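Local atomic coordinates of protein translation elongation factor 1A (Methanosarcina mazei, PDB entry 3WND), a protein that is a SelB/EF-Tu/aIF2 gamma-like translation factor that in its GTP-bound form binds cysteinyl-tRNA(Cys) and probably acts in elongation. Residues C208-V213 / M257-V262; R237-H242 / T253-R258; C287-F292 / E326-G331. All blocks are in the same frame, centred on the assembly; numbering follows the deposited sequence.

Interaction 1. Residues C208-V213 / M257-V262; sequences CVVLGV and MRLKNV
Val210 and Met257 face each other as an antiparallel hydrogen-bonded pair, each backbone giving its N-H to the other's carbonyl. Met257 N lies 2.7 Å from Val210 O, and the return bond from Val210 N to Met257 O is nearly as short. Two residues along, Leu259 N donates to Cys208 O at 2.9 Å, coming in from a position tilted from the carbonyl plane; the same oxygen also receives the CA-H of Arg258.

Packing is closest on the face that carries Val210, Met257 and Leu259. The CG1 methyl of Val210 meets the CD1 branch of Leu259 at 3.8 Å, the two side chains crossing at about a right angle. With chi1 at -66°, this CG1 lies anti to the carbonyl carbon and faces Leu259, while CG2 touches Met257 CB. Cys208 sets its CB 3.2 Å from Val262 O and, with SG anti to its own N (chi1 -179°), brings the sulfur 4.1 Å from Val262 CG1, just past the end of strand 254-260, where the chain bends back through Asn261. Ile267 and Ile273 cover this apolar side.

The other face is looser. Val209 and Arg258 form a non-hydrogen-bonded pair, and their side chains touch by little more than Val209 CG2 against Arg258 CG, 4.1 Å apart; Arg258 remains partly exposed. Beyond the pair, the exposed Lys260 makes a salt bridge to Glu235.

The two strands are neighbours in the antiparallel beta-barrel-like domain that follows the nucleotide-binding domain, as in EF-Tu relatives. Backbone bonds fix their register; on the buried face mainly aliphatic groups and a thiol meet, and cohesion within the Val210, Met257 and Leu259 cluster rests on shape and exclusion of water.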
loop_
_atom_site.group_PDB
_atom_site.type_symbol
_atom_site.label_atom_id
_atom_site.label_comp_id
_atom_site.label_asym_id
_atom_site.label_seq_id
_atom_site.Cartn_x
_atom_site.Cartn_y
_atom_site.Cartn_z
ATOM N N CYS A 208 4.596 -19.783 14.955
ATOM C CA CYS A 208 4.781 -18.466 14.321
ATOM C C CYS A 208 3.985 -18.416 12.981
ATOM O O CYS A 208 4.262 -19.224 12.060
ATOM C CB CYS A 208 6.249 -18.200 14.027
ATOM S SG CYS A 208 6.569 -16.561 13.254
ATOM N N VAL A 209 3.043 -17.466 12.887
ATOM C CA VAL A 209 2.303 -17.202 11.662
ATOM C C VAL A 209 2.550 -15.727 11.229
ATOM O O VAL A 209 2.545 -14.783 12.067
ATOM C CB VAL A 209 0.796 -17.504 11.841
ATOM C CG1 VAL A 209 -0.026 -17.013 10.594
ATOM C CG2 VAL A 209 0.634 -19.003 12.106
ATOM N N VAL A 210 2.778 -15.510 9.918
ATOM C CA VAL A 210 2.879 -14.129 9.442
ATOM C C VAL A 210 1.828 -13.992 8.356
ATOM O O VAL A 210 1.506 -14.955 7.672
ATOM C CB VAL A 210 4.275 -13.802 8.889
ATOM C CG1 VAL A 210 5.325 -13.854 10.008
ATOM C CG2 VAL A 210 4.590 -14.649 7.663
ATOM N N LEU A 211 1.292 -12.791 8.237
ATOM C CA LEU A 211 0.350 -12.448 7.135
ATOM C C LEU A 211 1.103 -11.405 6.335
ATOM O O LEU A 211 1.814 -10.484 6.858
ATOM C CB LEU A 211 -0.921 -11.829 7.659
ATOM C CG LEU A 211 -1.560 -12.549 8.868
ATOM C CD1 LEU A 211 -2.828 -11.827 9.267
ATOM C CD2 LEU A 211 -1.827 -14.005 8.556
ATOM N N GLY A 212 0.858 -11.485 5.032
ATOM C CA GLY A 212 1.583 -10.636 4.071
ATOM C C GLY A 212 1.116 -10.839 2.652
ATOM O O GLY A 212 0.094 -11.465 2.400
ATOM N N VAL A 213 1.958 -10.350 1.730
ATOM C CA VAL A 213 1.612 -10.435 0.311
ATOM C C VAL A 213 2.894 -10.740 -0.410
ATOM O O VAL A 213 3.975 -10.215 -0.046
ATOM C CB VAL A 213 0.960 -9.108 -0.191
ATOM C CG1 VAL A 213 1.876 -7.924 0.004
ATOM C CG2 VAL A 213 0.433 -9.235 -1.611
ATOM N N MET A 257 1.444 -17.421 6.492
ATOM C CA MET A 257 2.473 -18.471 6.447
ATOM C C MET A 257 2.898 -18.897 7.835
ATOM O O MET A 257 3.225 -18.047 8.742
ATOM C CB MET A 257 3.745 -18.001 5.702
ATOM C CG MET A 257 3.440 -17.583 4.240
ATOM S SD MET A 257 4.986 -16.961 3.503
ATOM C CE MET A 257 4.568 -17.246 1.764
ATOM N N ARG A 258 2.988 -20.225 7.989
ATOM C CA ARG A 258 3.549 -20.798 9.236
ATOM C C ARG A 258 5.022 -20.886 9.003
ATOM O O ARG A 258 5.487 -21.510 8.003
ATOM C CB ARG A 258 2.939 -22.180 9.479
ATOM C CG ARG A 258 2.627 -22.423 10.923
ATOM C CD ARG A 258 1.583 -23.531 11.050
ATOM N NE ARG A 258 2.153 -24.879 11.080
ATOM C CZ ARG A 258 1.920 -25.848 10.174
ATOM N NH1 ARG A 258 1.118 -25.674 9.076
ATOM N NH2 ARG A 258 2.513 -27.019 10.352
ATOM N N LEU A 259 5.801 -20.275 9.889
ATOM C CA LEU A 259 7.274 -20.258 9.710
ATOM C C LEU A 259 7.924 -21.108 10.833
ATOM O O LEU A 259 7.532 -21.040 12.015
ATOM C CB LEU A 259 7.811 -18.811 9.902
ATOM C CG LEU A 259 7.181 -17.753 8.957
ATOM C CD1 LEU A 259 7.938 -16.459 9.252
ATOM C CD2 LEU A 259 7.189 -18.226 7.505
ATOM N N LYS A 260 8.943 -21.862 10.440
ATOM C CA LYS A 260 9.894 -22.549 11.363
ATOM C C LYS A 260 11.206 -21.741 11.535
ATOM O O LYS A 260 11.757 -21.109 10.554
ATOM C CB LYS A 260 10.211 -24.013 10.883
ATOM C CG LYS A 260 10.917 -24.890 11.971
ATOM C CD LYS A 260 11.441 -26.254 11.490
ATOM C CE LYS A 260 10.379 -27.097 10.802
ATOM N NZ LYS A 260 11.000 -28.327 10.213
ATOM N N ASN A 261 11.692 -21.730 12.778
ATOM C CA ASN A 261 12.981 -21.165 13.166
ATOM C C ASN A 261 12.929 -19.701 13.513
ATOM O O ASN A 261 13.975 -19.008 13.613
ATOM C CB ASN A 261 14.118 -21.484 12.159
ATOM C CG ASN A 261 15.482 -21.431 12.802
ATOM O OD1 ASN A 261 15.707 -21.973 13.897
ATOM N ND2 ASN A 261 16.426 -20.819 12.094
ATOM N N VAL A 262 11.715 -19.178 13.665
ATOM C CA VAL A 262 11.627 -17.756 14.104
ATOM C C VAL A 262 10.392 -17.546 14.990
ATOM O O VAL A 262 9.351 -18.223 14.829
ATOM C CB VAL A 262 11.697 -16.784 12.900
ATOM C CG1 VAL A 262 10.442 -16.942 12.008
ATOM C CG2 VAL A 262 11.799 -15.339 13.345
#

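Interaction 2. Residues R237-H242 / T253-R258; sequences RSIQSH and TRVGMR
Arg254 O is gripped twice, by Ser241 OG of the facing strand, which donates to it at 2.5 Å almost in line with the C=O bond, and by a water that donates to it while accepting from His242 N. The water thus carries the pairing past the end of strand 232-241. Next to it, the Thr253 CG2 methyl lies 3.4 Å from Ser241 OG. The Arg254 side chain leads elsewhere, to a salt bridge with Asp198.

Further in, Gln240 and Gly256 exchange two straight backbone bonds, Gln240 N reaching Gly256 O at 2.7 Å. Strands 232-241 and 254-260 are antiparallel neighbours in the second domain's sheet, and at Arg258 their register is broken by a classic beta bulge: Arg237 and Ser238 both face this single residue. Arg258 O accepts from Arg237 N, while Arg258 N donates to Ser238 O.

Arg258 bends at chi3 (87°) and brings one face of its guanidinium against Arg237 CB, which sits over its centre. NH1 reaches Ser238 OG at 2.8 Å in a weak, strongly bent bond. The Arg237 side chain crosses that of Arg258 at about a right angle, with NH2 3.6 Å from Arg258 CG and the two NE atoms, of like charge, 4.1 Å apart. Were Arg258 an alanine, Ser238 OG would probably lose this weak donor and Arg237 the aliphatic stem it lies against.

On the opposite face Ile239 meets two residues of the facing strand, its CG2 3.7 Å from Val255 CG1 and its CD1 alongside Met257 CE, the isoleucine and methionine chains pointing the same way.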
loop_
_atom_site.group_PDB
_atom_site.type_symbol
_atom_site.label_atom_id
_atom_site.label_comp_id
_atom_site.label_asym_id
_atom_site.label_seq_id
_atom_site.Cartn_x
_atom_site.Cartn_y
_atom_site.Cartn_z
ATOM N N ARG A 237 6.663 -23.562 6.595
ATOM C CA ARG A 237 5.994 -24.821 6.910
ATOM C C ARG A 237 4.631 -25.013 6.224
ATOM O O ARG A 237 4.211 -26.164 5.994
ATOM C CB ARG A 237 5.767 -24.930 8.419
ATOM C CG ARG A 237 6.980 -25.085 9.290
ATOM C CD ARG A 237 6.688 -25.267 10.773
ATOM N NE ARG A 237 6.170 -24.050 11.369
ATOM C CZ ARG A 237 6.032 -23.850 12.680
ATOM N NH1 ARG A 237 6.353 -24.777 13.486
ATOM N NH2 ARG A 237 5.528 -22.679 13.106
ATOM N N SER A 238 3.877 -23.913 5.948
ATOM C CA SER A 238 2.633 -24.044 5.138
ATOM C C SER A 238 2.307 -22.634 4.700
ATOM O O SER A 238 2.806 -21.663 5.261
ATOM C CB SER A 238 1.443 -24.609 5.955
ATOM O OG SER A 238 1.250 -23.764 7.086
ATOM N N ILE A 239 1.558 -22.539 3.622
ATOM C CA ILE A 239 1.060 -21.240 3.146
ATOM C C ILE A 239 -0.452 -21.411 3.099
ATOM O O ILE A 239 -0.959 -22.377 2.463
ATOM C CB ILE A 239 1.614 -20.981 1.713
ATOM C CG1 ILE A 239 3.179 -21.104 1.705
ATOM C CG2 ILE A 239 1.135 -19.611 1.216
ATOM C CD1 ILE A 239 3.829 -20.830 0.352
ATOM N N GLN A 240 -1.165 -20.389 3.569
ATOM C CA GLN A 240 -2.641 -20.413 3.492
ATOM C C GLN A 240 -3.091 -19.187 2.654
ATOM O O GLN A 240 -2.498 -18.104 2.790
ATOM C CB GLN A 240 -3.252 -20.292 4.937
ATOM C CG GLN A 240 -3.070 -21.529 5.751
ATOM C CD GLN A 240 -1.664 -21.786 6.359
ATOM O OE1 GLN A 240 -1.185 -22.895 6.205
ATOM N NE2 GLN A 240 -1.027 -20.809 7.088
ATOM N N SER A 241 -4.105 -19.357 1.808
ATOM C CA SER A 241 -4.750 -18.198 1.181
ATOM C C SER A 241 -6.234 -18.322 1.388
ATOM O O SER A 241 -6.793 -19.383 1.037
ATOM C CB SER A 241 -4.336 -17.944 -0.305
ATOM O OG SER A 241 -4.387 -16.499 -0.619
ATOM N N HIS A 242 -6.856 -17.241 1.932
ATOM C CA HIS A 242 -8.340 -17.229 2.181
ATOM C C HIS A 242 -8.718 -18.582 2.730
ATOM O O HIS A 242 -9.619 -19.256 2.216
ATOM C CB HIS A 242 -9.108 -16.835 0.900
ATOM C CG HIS A 242 -8.827 -15.402 0.497
ATOM N ND1 HIS A 242 -9.613 -14.350 0.948
ATOM C CD2 HIS A 242 -7.772 -14.830 -0.222
ATOM C CE1 HIS A 242 -9.144 -13.189 0.427
ATOM N NE2 HIS A 242 -8.004 -13.469 -0.283
ATOM N N THR A 253 -0.338 -12.618 -4.331
ATOM C CA THR A 253 -1.169 -13.476 -3.444
ATOM C C THR A 253 -1.044 -12.935 -2.007
ATOM O O THR A 253 0.024 -12.790 -1.495
ATOM C CB THR A 253 -0.701 -14.960 -3.510
ATOM O OG1 THR A 253 -0.810 -15.420 -4.864
ATOM C CG2 THR A 253 -1.643 -15.851 -2.580
ATOM N N ARG A 254 -2.189 -12.722 -1.354
ATOM C CA ARG A 254 -2.191 -12.437 0.081
ATOM C C ARG A 254 -2.141 -13.805 0.827
ATOM O O ARG A 254 -2.868 -14.764 0.454
ATOM C CB ARG A 254 -3.514 -11.694 0.420
ATOM C CG ARG A 254 -3.553 -11.400 1.886
ATOM C CD ARG A 254 -3.917 -10.009 2.193
ATOM N NE ARG A 254 -3.728 -10.011 3.619
ATOM C CZ ARG A 254 -2.758 -9.336 4.185
ATOM N NH1 ARG A 254 -2.597 -9.392 5.484
ATOM N NH2 ARG A 254 -2.031 -8.461 3.417
ATOM N N VAL A 255 -1.159 -13.899 1.718
ATOM C CA VAL A 255 -0.829 -15.172 2.331
ATOM C C VAL A 255 -0.792 -15.046 3.862
ATOM O O VAL A 255 -0.634 -13.964 4.489
ATOM C CB VAL A 255 0.607 -15.736 1.902
ATOM C CG1 VAL A 255 0.640 -16.061 0.447
ATOM C CG2 VAL A 255 1.679 -14.675 2.368
ATOM N N GLY A 256 -1.053 -16.215 4.427
ATOM C CA GLY A 256 -0.683 -16.441 5.823
ATOM C C GLY A 256 0.352 -17.563 5.769
ATOM O O GLY A 256 0.195 -18.526 4.988
ATOM N N MET A 257 1.444 -17.421 6.492
ATOM C CA MET A 257 2.473 -18.471 6.447
ATOM C C MET A 257 2.898 -18.897 7.835
ATOM O O MET A 257 3.225 -18.047 8.742
ATOM C CB MET A 257 3.745 -18.001 5.702
ATOM C CG MET A 257 3.440 -17.583 4.240
ATOM S SD MET A 257 4.986 -16.961 3.503
ATOM C CE MET A 257 4.568 -17.246 1.764
ATOM N N ARG A 258 2.988 -20.225 7.989
ATOM C CA ARG A 258 3.549 -20.798 9.236
ATOM C C ARG A 258 5.022 -20.886 9.003
ATOM O O ARG A 258 5.487 -21.510 8.003
ATOM C CB ARG A 258 2.939 -22.180 9.479
ATOM C CG ARG A 258 2.627 -22.423 10.923
ATOM C CD ARG A 258 1.583 -23.531 11.050
ATOM N NE ARG A 258 2.153 -24.879 11.080
ATOM C CZ ARG A 258 1.920 -25.848 10.174
ATOM N NH1 ARG A 258 1.118 -25.674 9.076
ATOM N NH2 ARG A 258 2.513 -27.019 10.352
HETATM O O HOH W 1 -5.173 -15.010 2.675
#

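Interaction 3. Residues C287-F292 / E326-G331; sequences CTVSKF and EEAKPG
A single backbone N-H, that of Gly331, is shared between two consecutive carbonyls, Val289 O at 3.0 Å and Ser290 O at 3.1 Å. Both bonds are weak and well bent; backbone pairing continues just beyond, where Val289 bonds with Ser332. Gly331 has a positive phi (77°), and a CB there would come tightly against Lys291 CG, which passes 4.0 Å from Gly331 CA.

Beside the fork, Val289 turns its CG1 methyl anti to its backbone N (chi1 -177°), which sets it against Lys329 O and Pro330 CA, 3.7 and 3.8 Å away. CG2 reaches more loosely to the Ala328 methyl. Pro330 lays its CB near Ser290 O, at 3.5 Å, and Lys295 touches the proline from outside the two segments. Lys291 and Lys329 are both exposed, and Lys291 starts out away from the loop although its CG passes Gly331.

Strand 282-289 gives way here to a tight bend, in which Ser290 OG accepts from Phe292 N at 2.9 Å. That closure is an ST turn, placed at the end of strand 282-289 in the C-terminal antiparallel beta domain, beside the loop that leads into strand 333-340.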
loop_
_atom_site.group_PDB
_atom_site.type_symbol
_atom_site.label_atom_id
_atom_site.label_comp_id
_atom_site.label_asym_id
_atom_site.label_seq_id
_atom_site.Cartn_x
_atom_site.Cartn_y
_atom_site.Cartn_z
ATOM N N CYS A 287 16.418 11.548 -4.930
ATOM C CA CYS A 287 15.065 11.964 -4.506
ATOM C C CYS A 287 14.528 13.010 -5.445
ATOM O O CYS A 287 15.284 13.835 -6.048
ATOM C CB CYS A 287 15.134 12.616 -3.113
ATOM S SG CYS A 287 15.605 11.458 -1.808
ATOM N N THR A 288 13.203 13.013 -5.518
ATOM C CA THR A 288 12.472 13.987 -6.253
ATOM C C THR A 288 11.551 14.566 -5.182
ATOM O O THR A 288 10.728 13.826 -4.583
ATOM C CB THR A 288 11.634 13.331 -7.362
ATOM O OG1 THR A 288 12.495 12.831 -8.377
ATOM C CG2 THR A 288 10.833 14.381 -7.999
ATOM N N VAL A 289 11.718 15.862 -4.920
ATOM C CA VAL A 289 10.952 16.581 -3.878
ATOM C C VAL A 289 9.648 17.184 -4.387
ATOM O O VAL A 289 9.582 17.769 -5.450
ATOM C CB VAL A 289 11.855 17.729 -3.309
ATOM C CG1 VAL A 289 11.162 18.487 -2.149
ATOM C CG2 VAL A 289 13.272 17.203 -2.886
ATOM N N SER A 290 8.581 16.893 -3.635
ATOM C CA SER A 290 7.245 17.421 -3.958
ATOM C C SER A 290 7.321 18.956 -4.134
ATOM O O SER A 290 8.023 19.671 -3.374
ATOM C CB SER A 290 6.395 17.210 -2.760
ATOM O OG SER A 290 5.048 17.673 -2.974
ATOM N N LYS A 291 6.466 19.457 -5.031
ATOM C CA LYS A 291 6.323 20.915 -5.094
ATOM C C LYS A 291 5.577 21.429 -3.850
ATOM O O LYS A 291 5.576 22.639 -3.573
ATOM C CB LYS A 291 5.466 21.272 -6.306
ATOM C CG LYS A 291 6.239 21.092 -7.575
ATOM C CD LYS A 291 5.353 21.352 -8.763
ATOM C CE LYS A 291 6.091 20.771 -9.944
ATOM N NZ LYS A 291 5.270 21.067 -11.135
ATOM N N PHE A 292 4.873 20.544 -3.120
ATOM C CA PHE A 292 4.003 20.971 -2.050
ATOM C C PHE A 292 4.556 20.657 -0.653
ATOM O O PHE A 292 3.848 20.173 0.214
ATOM C CB PHE A 292 2.598 20.395 -2.288
ATOM C CG PHE A 292 1.948 21.020 -3.517
ATOM C CD1 PHE A 292 1.360 22.284 -3.384
ATOM C CD2 PHE A 292 2.083 20.450 -4.758
ATOM C CE1 PHE A 292 0.881 22.931 -4.528
ATOM C CE2 PHE A 292 1.603 21.083 -5.863
ATOM C CZ PHE A 292 1.003 22.294 -5.776
ATOM N N GLU A 326 23.210 23.628 0.566
ATOM C CA GLU A 326 22.598 23.873 1.861
ATOM C C GLU A 326 21.092 23.614 1.932
ATOM O O GLU A 326 20.496 23.709 3.059
ATOM C CB GLU A 326 22.919 25.298 2.380
ATOM C CG GLU A 326 24.389 25.531 2.734
ATOM C CD GLU A 326 25.033 24.375 3.515
ATOM O OE1 GLU A 326 24.564 24.104 4.660
ATOM O OE2 GLU A 326 26.014 23.735 2.998
ATOM N N GLU A 327 20.460 23.258 0.783
ATOM C CA GLU A 327 18.991 23.066 0.756
ATOM C C GLU A 327 18.606 22.282 -0.474
ATOM O O GLU A 327 19.330 22.294 -1.484
ATOM C CB GLU A 327 18.211 24.414 0.768
ATOM C CG GLU A 327 18.611 25.309 -0.404
ATOM C CD GLU A 327 18.029 26.666 -0.365
ATOM O OE1 GLU A 327 17.999 27.301 0.743
ATOM O OE2 GLU A 327 17.631 27.081 -1.487
ATOM N N ALA A 328 17.424 21.620 -0.394
ATOM C CA ALA A 328 16.823 21.086 -1.592
ATOM C C ALA A 328 15.456 21.743 -1.623
ATOM O O ALA A 328 14.661 21.481 -0.728
ATOM C CB ALA A 328 16.716 19.563 -1.494
ATOM N N LYS A 329 15.191 22.555 -2.655
ATOM C CA LYS A 329 13.951 23.284 -2.780
ATOM C C LYS A 329 12.789 22.334 -3.138
ATOM O O LYS A 329 13.020 21.256 -3.725
ATOM C CB LYS A 329 14.042 24.391 -3.881
ATOM C CG LYS A 329 14.985 25.558 -3.417
ATOM C CD LYS A 329 14.970 26.787 -4.329
ATOM C CE LYS A 329 15.403 26.479 -5.766
ATOM N NZ LYS A 329 15.009 27.550 -6.678
ATOM N N PRO A 330 11.569 22.731 -2.793
ATOM C CA PRO A 330 10.423 22.023 -3.272
ATOM C C PRO A 330 10.545 21.919 -4.783
ATOM O O PRO A 330 10.944 22.929 -5.484
ATOM C CB PRO A 330 9.246 22.945 -2.868
ATOM C CG PRO A 330 9.799 23.788 -1.737
ATOM C CD PRO A 330 11.244 23.961 -2.031
ATOM N N GLY A 331 10.168 20.727 -5.307
ATOM C CA GLY A 331 10.074 20.591 -6.750
ATOM C C GLY A 331 11.429 20.441 -7.420
ATOM O O GLY A 331 11.595 20.814 -8.550
#

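Overall arrangement
Interactions 1 and 2 belong to one sheet and share strand 254-260, which has strand 207-216 as one neighbour and strand 232-241 as the other; their centres are only 8 Å apart, and Met257 and Arg258 serve both. Both are largely buried. Interaction 1 is mainly apolar on the face of Val210 and Leu259, whereas interaction 2 adds a serine hydroxyl, a water and two crossed arginines at a bulge. Interaction 3 lies on the other side of the chain's centre, about 39 Å from interaction 1 between centres, in a separate beta domain. Only partly buried, it joins a strand end to a loop through weak, forked bonding.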